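Local coordinates for spore coat polysaccharide biosynthesis protein spsE (Bacillus subtilis, PDB 1VLI) that probably acts as a sialic acid synthase-like enzyme of the N-acylneuraminate-9-phosphate synthase type, serving spore coat polysaccharide biosynthesis, at residues Phe319-Ile324 and Ala336-Gly341. Residues are numbered along the deposited sequence; the frame is centred on the assembly and turned at random.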
ATOM      1  N   PHE A 319       6.393 -12.048 -15.861  1.00 54.54           N
ATOM      2  CA  PHE A 319       7.275 -13.200 -15.672  1.00 54.83           C
ATOM      3  C   PHE A 319       6.627 -14.451 -16.159  1.00 55.16           C
ATOM      4  O   PHE A 319       5.420 -14.562 -16.082  1.00 56.96           O
ATOM      5  CB  PHE A 319       7.604 -13.372 -14.195  1.00 54.42           C
ATOM      6  CG  PHE A 319       8.671 -12.443 -13.702  1.00 57.23           C
ATOM      7  CD1 PHE A 319       8.350 -11.174 -13.240  1.00 55.97           C
ATOM      8  CD2 PHE A 319      10.009 -12.837 -13.713  1.00 59.05           C
ATOM      9  CE1 PHE A 319       9.354 -10.292 -12.800  1.00 57.57           C
ATOM     10  CE2 PHE A 319      11.013 -11.976 -13.269  1.00 46.59           C
ATOM     11  CZ  PHE A 319      10.676 -10.696 -12.816  1.00 55.76           C
ATOM     12  N   THR A 320       7.420 -15.388 -16.669  1.00 56.91           N
ATOM     13  CA  THR A 320       6.901 -16.692 -17.055  1.00 59.84           C
ATOM     14  C   THR A 320       6.631 -17.528 -15.804  1.00 59.49           C
ATOM     15  O   THR A 320       7.461 -17.583 -14.884  1.00 59.78           O
ATOM     16  CB  THR A 320       7.884 -17.441 -17.950  1.00 59.89           C
ATOM     17  OG1 THR A 320       9.201 -17.316 -17.405  1.00 65.38           O
ATOM     18  CG2 THR A 320       7.989 -16.783 -19.326  1.00 64.80           C
ATOM     19  N   THR A 321       5.467 -18.161 -15.771  1.00 57.80           N
ATOM     20  CA  THR A 321       5.136 -19.101 -14.696  1.00 57.80           C
ATOM     21  C   THR A 321       5.448 -20.562 -15.071  1.00 60.55           C
ATOM     22  O   THR A 321       5.460 -21.433 -14.193  1.00 64.62           O
ATOM     23  CB  THR A 321       3.665 -18.976 -14.277  1.00 54.56           C
ATOM     24  OG1 THR A 321       2.830 -19.152 -15.417  1.00 62.07           O
ATOM     25  CG2 THR A 321       3.345 -17.600 -13.842  1.00 50.40           C
ATOM     26  N   ALA A 322       5.679 -20.822 -16.368  1.00 60.09           N
ATOM     27  CA  ALA A 322       6.069 -22.136 -16.915  1.00 58.13           C
ATOM     28  C   ALA A 322       7.065 -21.885 -18.062  1.00 57.79           C
ATOM     29  O   ALA A 322       7.262 -20.744 -18.421  1.00 59.29           O
ATOM     30  CB  ALA A 322       4.837 -22.888 -17.420  1.00 56.50           C
ATOM     31  N   PRO A 323       7.731 -22.901 -18.618  1.00 57.26           N
ATOM     32  CA  PRO A 323       8.529 -22.666 -19.828  1.00 57.06           C
ATOM     33  C   PRO A 323       7.619 -22.360 -21.025  1.00 56.69           C
ATOM     34  O   PRO A 323       6.604 -23.029 -21.234  1.00 54.13           O
ATOM     35  CB  PRO A 323       9.268 -24.001 -20.044  1.00 55.16           C
ATOM     36  CG  PRO A 323       9.137 -24.738 -18.777  1.00 54.36           C
ATOM     37  CD  PRO A 323       7.833 -24.301 -18.170  1.00 56.80           C
ATOM     38  N   ILE A 324       7.957 -21.326 -21.782  1.00 56.82           N
ATOM     39  CA  ILE A 324       7.174 -21.003 -22.970  1.00 55.43           C
ATOM     40  C   ILE A 324       7.972 -21.344 -24.212  1.00 57.70           C
ATOM     41  O   ILE A 324       9.148 -21.002 -24.319  1.00 60.76           O
ATOM     42  CB  ILE A 324       6.749 -19.514 -22.959  1.00 56.95           C
ATOM     43  CG1 ILE A 324       5.889 -19.208 -21.716  1.00 45.66           C
ATOM     44  CG2 ILE A 324       5.994 -19.150 -24.239  1.00 53.98           C
ATOM     45  CD1 ILE A 324       5.373 -17.794 -21.665  1.00 51.80           C
ATOM     46  N   ALA A 336       2.656 -14.068 -15.669  1.00 53.75           N
ATOM     47  CA  ALA A 336       1.975 -13.380 -14.581  1.00 57.48           C
ATOM     48  C   ALA A 336       2.687 -12.092 -14.199  1.00 58.84           C
ATOM     49  O   ALA A 336       3.875 -11.932 -14.468  1.00 62.57           O
ATOM     50  CB  ALA A 336       1.806 -14.297 -13.357  1.00 53.81           C
ATOM     51  N   VAL A 337       1.939 -11.169 -13.599  1.00 57.71           N
ATOM     52  CA  VAL A 337       2.471  -9.899 -13.079  1.00 55.52           C
ATOM     53  C   VAL A 337       2.971 -10.151 -11.638  1.00 58.19           C
ATOM     54  O   VAL A 337       2.161 -10.332 -10.700  1.00 57.20           O
ATOM     55  CB  VAL A 337       1.377  -8.826 -13.138  1.00 53.16           C
ATOM     56  CG1 VAL A 337       1.801  -7.496 -12.463  1.00 55.99           C
ATOM     57  CG2 VAL A 337       0.964  -8.595 -14.564  1.00 49.57           C
ATOM     58  N   LEU A 338       4.300 -10.233 -11.483  1.00 57.12           N
ATOM     59  CA  LEU A 338       4.925 -10.678 -10.222  1.00 54.36           C
ATOM     60  C   LEU A 338       6.061  -9.741  -9.804  1.00 57.33           C
ATOM     61  O   LEU A 338       6.526  -8.948 -10.600  1.00 59.21           O
ATOM     62  CB  LEU A 338       5.427 -12.122 -10.352  1.00 49.59           C
ATOM     63  CG  LEU A 338       4.335 -13.167 -10.596  1.00 55.99           C
ATOM     64  CD1 LEU A 338       4.912 -14.406 -11.229  1.00 52.57           C
ATOM     65  CD2 LEU A 338       3.588 -13.514  -9.322  1.00 56.36           C
ATOM     66  N   ARG A 339       6.469  -9.798  -8.543  1.00 59.33           N
ATOM     67  CA  ARG A 339       7.630  -9.065  -8.085  1.00 59.94           C
ATOM     68  C   ARG A 339       8.863  -9.890  -8.464  1.00 61.66           C
ATOM     69  O   ARG A 339       8.849 -11.132  -8.360  1.00 60.32           O
ATOM     70  CB  ARG A 339       7.592  -8.882  -6.577  1.00 59.48           C
ATOM     71  CG  ARG A 339       6.507  -7.976  -6.044  1.00 60.00           C
ATOM     72  CD  ARG A 339       6.619  -7.831  -4.555  1.00 59.84           C
ATOM     73  NE  ARG A 339       5.516  -7.080  -3.989  1.00 62.71           N
ATOM     74  CZ  ARG A 339       5.569  -6.458  -2.821  1.00 64.16           C
ATOM     75  NH1 ARG A 339       6.673  -6.500  -2.087  1.00 69.48           N
ATOM     76  NH2 ARG A 339       4.527  -5.770  -2.400  1.00 54.64           N
ATOM     77  N   PRO A 340       9.918  -9.216  -8.920  1.00 61.49           N
ATOM     78  CA  PRO A 340      11.109  -9.907  -9.413  1.00 63.39           C
ATOM     79  C   PRO A 340      11.886 -10.698  -8.359  1.00 66.18           C
ATOM     80  O   PRO A 340      12.543 -11.680  -8.704  1.00 68.08           O
ATOM     81  CB  PRO A 340      11.977  -8.767  -9.987  1.00 60.92           C
ATOM     82  CG  PRO A 340      11.494  -7.560  -9.393  1.00 58.32           C
ATOM     83  CD  PRO A 340      10.036  -7.757  -9.040  1.00 61.68           C
ATOM     84  N   GLY A 341      11.818 -10.273  -7.098  1.00 69.28           N
ATOM     85  CA  GLY A 341      12.711 -10.791  -6.067  1.00 71.65           C
ATOM     86  C   GLY A 341      14.144 -10.525  -6.481  1.00 75.19           C
ATOM     87  O   GLY A 341      14.533  -9.371  -6.721  1.00 75.00           O
TER
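F319 and A336 form an antiparallel, hydrogen-bonded pair between strands 317-320 and 335-338 of the SAF (antifreeze-like) domain, which follows the TIM barrel in the chain. Two backbone bonds join them. F319 N gives its hydrogen to A336 O at 2.9 Å, and A336 N gives its own to F319 O at 2.8 Å.

The F319 side chain leaves the same face of the sheet as A336 CB. Its CG stands anti to the carbonyl carbon (chi1 -80°). The ring lies beside L338 O and P340, just past the end of strand 335-338. F319 CB lies 4.1 Å from L338 CD1. Further out, CE1 of F319 is 3.8 Å from L338 O, an oblique approach to the ring. The tip makes the closest side-chain contact: F319 CZ is 3.5 Å from P340 CA. The ring and the proline cross obliquely. K343 adds a cation-pi contact to the phenyl ring, and its NZ also bonds P340 O. R339, whose CB points away from 319-324, forms a salt bridge with E144 through NE. An alanine at F319 would probably leave P340 without its ring partner and K343 without its cation-pi mate, opening a gap beside L338 O.

The T320 CB points away from 336-341, although its side chain still touches I335 of the same strand. Its OG1 is held by P366 O and T369 N, which ties the strand to another part of the domain.

T321 comes just after the strand and covers A336 with its methyl. That methyl sits anti to the carbonyl carbon, where T321 CG2 packs 3.7 Å from A336 CB, with L338 CD1 more loosely placed at 4.4 Å.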